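Aldehyde dehydrogenase family protein (Pseudomonas syringae pv. tomato, PDB 5IUV) probably catalyses the NAD+-dependent oxidation of indole-3-acetaldehyde to the auxin indole-3-acetic acid, a route that contributes to the virulence of this plant pathogen. Local coordinates at residues D120-S131 with F169-P180. Numbering follows the deposited sequence.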
loop_
_atom_site.group_PDB
_atom_site.type_symbol
_atom_site.label_atom_id
_atom_site.label_comp_id
_atom_site.label_asym_id
_atom_site.label_seq_id
_atom_site.Cartn_x
_atom_site.Cartn_y
_atom_site.Cartn_z
ATOM N N ASP A 120 21.200 -23.537 -3.809
ATOM C CA ASP A 120 21.133 -22.826 -5.087
ATOM C C ASP A 120 19.911 -23.142 -5.942
ATOM O O ASP A 120 19.168 -22.232 -6.321
ATOM C CB ASP A 120 22.393 -23.099 -5.899
ATOM C CG ASP A 120 23.627 -22.517 -5.256
ATOM O OD1 ASP A 120 24.007 -23.009 -4.170
ATOM O OD2 ASP A 120 24.210 -21.570 -5.838
ATOM N N ILE A 121 19.708 -24.414 -6.264
ATOM C CA ILE A 121 18.573 -24.779 -7.104
ATOM C C ILE A 121 17.238 -24.417 -6.422
ATOM O O ILE A 121 16.422 -23.733 -7.029
ATOM C CB ILE A 121 18.580 -26.287 -7.489
ATOM C CG1 ILE A 121 19.919 -26.708 -8.110
ATOM C CG2 ILE A 121 17.393 -26.618 -8.386
ATOM C CD1 ILE A 121 20.482 -25.785 -9.138
ATOM N N PRO A 122 17.010 -24.852 -5.160
ATOM C CA PRO A 122 15.754 -24.442 -4.515
ATOM C C PRO A 122 15.597 -22.929 -4.382
ATOM O O PRO A 122 14.472 -22.427 -4.436
ATOM C CB PRO A 122 15.847 -25.087 -3.127
ATOM C CG PRO A 122 16.746 -26.241 -3.306
ATOM C CD PRO A 122 17.771 -25.776 -4.297
ATOM N N GLY A 123 16.711 -22.221 -4.198
ATOM C CA GLY A 123 16.685 -20.773 -4.074
ATOM C C GLY A 123 16.311 -20.093 -5.378
ATOM O O GLY A 123 15.559 -19.114 -5.383
ATOM N N GLY A 124 16.837 -20.613 -6.486
ATOM C CA GLY A 124 16.504 -20.103 -7.805
ATOM C C GLY A 124 15.046 -20.355 -8.147
ATOM O O GLY A 124 14.338 -19.458 -8.614
ATOM N N ALA A 125 14.596 -21.583 -7.904
ATOM C CA ALA A 125 13.216 -21.959 -8.175
ATOM C C ALA A 125 12.255 -21.078 -7.383
ATOM O O ALA A 125 11.249 -20.602 -7.906
ATOM C CB ALA A 125 12.994 -23.428 -7.850
ATOM N N ARG A 126 12.597 -20.847 -6.123
ATOM C CA ARG A 126 11.778 -20.064 -5.215
ATOM C C ARG A 126 11.649 -18.612 -5.681
ATOM O O ARG A 126 10.596 -18.002 -5.528
ATOM C CB ARG A 126 12.381 -20.138 -3.806
ATOM C CG ARG A 126 11.567 -19.501 -2.706
ATOM C CD ARG A 126 12.277 -19.660 -1.353
ATOM N NE ARG A 126 12.642 -21.050 -1.083
ATOM C CZ ARG A 126 13.889 -21.481 -0.900
ATOM N NH1 ARG A 126 14.903 -20.627 -0.944
ATOM N NH2 ARG A 126 14.122 -22.766 -0.662
ATOM N N ALA A 127 12.712 -18.056 -6.254
ATOM C CA ALA A 127 12.634 -16.692 -6.757
ATOM C C ALA A 127 11.683 -16.614 -7.944
ATOM O O ALA A 127 10.955 -15.639 -8.086
ATOM C CB ALA A 127 14.026 -16.169 -7.145
ATOM N N LEU A 128 11.691 -17.640 -8.793
ATOM C CA LEU A 128 10.813 -17.672 -9.961
ATOM C C LEU A 128 9.347 -17.850 -9.568
ATOM O O LEU A 128 8.472 -17.149 -10.072
ATOM C CB LEU A 128 11.228 -18.794 -10.930
ATOM C CG LEU A 128 12.617 -18.712 -11.577
ATOM C CD1 LEU A 128 12.831 -19.824 -12.610
ATOM C CD2 LEU A 128 12.825 -17.349 -12.219
ATOM N N SER A 129 9.073 -18.797 -8.678
ATOM C CA SER A 129 7.689 -19.084 -8.313
ATOM C C SER A 129 7.105 -18.007 -7.404
ATOM O O SER A 129 5.938 -17.660 -7.535
ATOM C CB SER A 129 7.572 -20.463 -7.642
ATOM O OG SER A 129 8.411 -20.581 -6.511
ATOM N N TRP A 130 7.900 -17.491 -6.474
ATOM C CA TRP A 130 7.401 -16.448 -5.574
ATOM C C TRP A 130 7.056 -15.212 -6.395
ATOM O O TRP A 130 5.995 -14.618 -6.218
ATOM C CB TRP A 130 8.433 -16.115 -4.488
ATOM C CG TRP A 130 7.947 -15.226 -3.362
ATOM C CD1 TRP A 130 7.480 -15.630 -2.138
ATOM C CD2 TRP A 130 7.918 -13.793 -3.345
ATOM N NE1 TRP A 130 7.157 -14.537 -1.369
ATOM C CE2 TRP A 130 7.413 -13.399 -2.087
ATOM C CE3 TRP A 130 8.262 -12.804 -4.276
ATOM C CZ2 TRP A 130 7.245 -12.054 -1.734
ATOM C CZ3 TRP A 130 8.094 -11.474 -3.925
ATOM C CH2 TRP A 130 7.585 -11.111 -2.666
ATOM N N SER A 131 7.949 -14.835 -7.301
ATOM C CA SER A 131 7.695 -13.704 -8.184
ATOM C C SER A 131 6.437 -13.941 -9.015
ATOM O O SER A 131 5.607 -13.048 -9.165
ATOM C CB SER A 131 8.892 -13.448 -9.105
ATOM O OG SER A 131 10.031 -13.043 -8.365
ATOM N N PHE A 169 26.854 -17.350 -7.407
ATOM C CA PHE A 169 25.579 -18.067 -7.354
ATOM C C PHE A 169 24.914 -17.984 -8.727
ATOM O O PHE A 169 23.929 -17.263 -8.885
ATOM C CB PHE A 169 24.633 -17.484 -6.298
ATOM C CG PHE A 169 25.122 -17.600 -4.885
ATOM C CD1 PHE A 169 24.847 -18.729 -4.131
ATOM C CD2 PHE A 169 25.813 -16.556 -4.288
ATOM C CE1 PHE A 169 25.287 -18.831 -2.819
ATOM C CE2 PHE A 169 26.247 -16.649 -2.976
ATOM C CZ PHE A 169 25.982 -17.786 -2.241
ATOM N N PRO A 170 25.443 -18.721 -9.718
ATOM C CA PRO A 170 25.064 -18.514 -11.126
ATOM C C PRO A 170 23.564 -18.621 -11.381
ATOM O O PRO A 170 22.959 -17.687 -11.914
ATOM C CB PRO A 170 25.813 -19.636 -11.866
ATOM C CG PRO A 170 26.944 -19.993 -10.973
ATOM C CD PRO A 170 26.440 -19.797 -9.567
ATOM N N LEU A 171 22.964 -19.743 -11.002
ATOM C CA LEU A 171 21.536 -19.920 -11.262
ATOM C C LEU A 171 20.684 -19.038 -10.354
ATOM O O LEU A 171 19.721 -18.414 -10.810
ATOM C CB LEU A 171 21.128 -21.387 -11.103
ATOM C CG LEU A 171 19.635 -21.653 -11.346
ATOM C CD1 LEU A 171 19.235 -21.218 -12.747
ATOM C CD2 LEU A 171 19.301 -23.117 -11.142
ATOM N N MET A 172 21.025 -18.979 -9.071
ATOM C CA MET A 172 20.200 -18.229 -8.138
ATOM C C MET A 172 20.171 -16.737 -8.471
ATOM O O MET A 172 19.102 -16.136 -8.463
ATOM C CB MET A 172 20.666 -18.421 -6.697
ATOM C CG MET A 172 19.631 -17.925 -5.697
ATOM S SD MET A 172 20.144 -17.971 -3.970
ATOM C CE MET A 172 21.001 -19.530 -3.890
ATOM N N MET A 173 21.332 -16.147 -8.759
ATOM C CA MET A 173 21.393 -14.730 -9.142
ATOM C C MET A 173 20.660 -14.467 -10.447
ATOM O O MET A 173 20.014 -13.429 -10.597
ATOM C CB MET A 173 22.842 -14.241 -9.281
ATOM C CG MET A 173 23.621 -14.127 -7.980
ATOM S SD MET A 173 22.882 -12.999 -6.782
ATOM C CE MET A 173 22.147 -14.168 -5.636
ATOM N N ALA A 174 20.773 -15.388 -11.402
ATOM C CA ALA A 174 20.015 -15.261 -12.641
ATOM C C ALA A 174 18.521 -15.217 -12.322
ATOM O O ALA A 174 17.793 -14.386 -12.859
ATOM C CB ALA A 174 20.331 -16.412 -13.608
ATOM N N CYS A 175 18.079 -16.090 -11.420
ATOM C CA CYS A 175 16.665 -16.183 -11.063
ATOM C C CYS A 175 16.168 -14.980 -10.259
ATOM O O CYS A 175 15.003 -14.594 -10.375
ATOM C CB CYS A 175 16.406 -17.473 -10.286
ATOM S SG CYS A 175 16.494 -18.950 -11.321
ATOM N N TRP A 176 17.041 -14.399 -9.435
ATOM C CA TRP A 176 16.711 -13.148 -8.763
ATOM C C TRP A 176 16.340 -12.056 -9.755
ATOM O O TRP A 176 15.508 -11.201 -9.452
ATOM C CB TRP A 176 17.872 -12.663 -7.896
ATOM C CG TRP A 176 17.956 -13.330 -6.566
ATOM C CD1 TRP A 176 17.350 -14.492 -6.186
ATOM C CD2 TRP A 176 18.693 -12.870 -5.430
ATOM N NE1 TRP A 176 17.668 -14.785 -4.879
ATOM C CE2 TRP A 176 18.487 -13.801 -4.392
ATOM C CE3 TRP A 176 19.509 -11.759 -5.191
ATOM C CZ2 TRP A 176 19.075 -13.660 -3.134
ATOM C CZ3 TRP A 176 20.082 -11.612 -3.939
ATOM C CH2 TRP A 176 19.863 -12.562 -2.925
ATOM N N LYS A 177 16.962 -12.073 -10.932
ATOM C CA LYS A 177 16.630 -11.110 -11.981
ATOM C C LYS A 177 15.451 -11.608 -12.809
ATOM O O LYS A 177 14.519 -10.855 -13.049
ATOM C CB LYS A 177 17.825 -10.838 -12.915
ATOM C CG LYS A 177 19.170 -10.535 -12.236
ATOM C CD LYS A 177 19.132 -9.271 -11.394
ATOM C CE LYS A 177 20.536 -8.919 -10.890
ATOM N NZ LYS A 177 20.535 -7.879 -9.815
ATOM N N LEU A 178 15.499 -12.869 -13.246
ATOM C CA LEU A 178 14.484 -13.402 -14.159
ATOM C C LEU A 178 13.087 -13.422 -13.549
ATOM O O LEU A 178 12.096 -13.184 -14.239
ATOM C CB LEU A 178 14.845 -14.823 -14.606
ATOM C CG LEU A 178 16.074 -15.014 -15.489
ATOM C CD1 LEU A 178 16.182 -16.477 -15.905
ATOM C CD2 LEU A 178 16.008 -14.114 -16.695
ATOM N N GLY A 179 13.012 -13.731 -12.262
ATOM C CA GLY A 179 11.734 -13.778 -11.573
ATOM C C GLY A 179 10.871 -12.544 -11.799
ATOM O O GLY A 179 9.841 -12.618 -12.460
ATOM N N PRO A 180 11.289 -11.399 -11.246
ATOM C CA PRO A 180 10.541 -10.147 -11.429
ATOM C C PRO A 180 10.547 -9.613 -12.872
ATOM O O PRO A 180 9.535 -9.061 -13.312
ATOM C CB PRO A 180 11.257 -9.172 -10.479
ATOM C CG PRO A 180 12.615 -9.784 -10.248
ATOM C CD PRO A 180 12.400 -11.255 -10.292
HETATM O O HOH W 1 23.239 -20.546 -7.946
HETATM O O HOH W 2 16.367 -17.087 -3.706
#
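Met172 and Cys175 lie against Gly123 and Gly124 where two nearly parallel helices of the aldehyde dehydrogenase fold pack closely, a worked example of how glycines bring helices together. The axes of 120-131 and 170-180 approach to 7.9 Å at an angle of 8°, and Gly124 CA comes within 4.2 Å of Met172 CA.

Met172 can be followed outward. Its CB sits near the carbonyl oxygen of Asp120, and CG passes over the backbone between Gly123 and Gly124. CG stands anti to the backbone N (chi1 -166°), chi2 is also extended, and a bend at chi3 (-41°) sets CE 3.5 Å from Asp120 CA. One turn on, Cys175 CB is 3.3 Å from Gly124 O, while SG touches both Gly124 CA and Leu128 CG. Farther along, Leu128 CD2 rests on the backbone of Gly179, the glycine now on the other helix.

Water links both helices at two points. One molecule donates to Asp120 OD2 and accepts from Met172 N, in the first turn of helix 170-183; the same carboxylate oxygen has a salt bridge to Lys111 and lies near the plane of the Phe169 ring, at its edge. Phe169 contacts indole-3-acetate in a structure of this protein, though that ligand is not bound to this chain here. The other joins Gly123 O to Trp176, whose side chain also lies close to NAD and to Glu267, the predicted active-site residue. This second water lies in the plane of the indole, at its edge, 2.9 Å from Trp176 NE1.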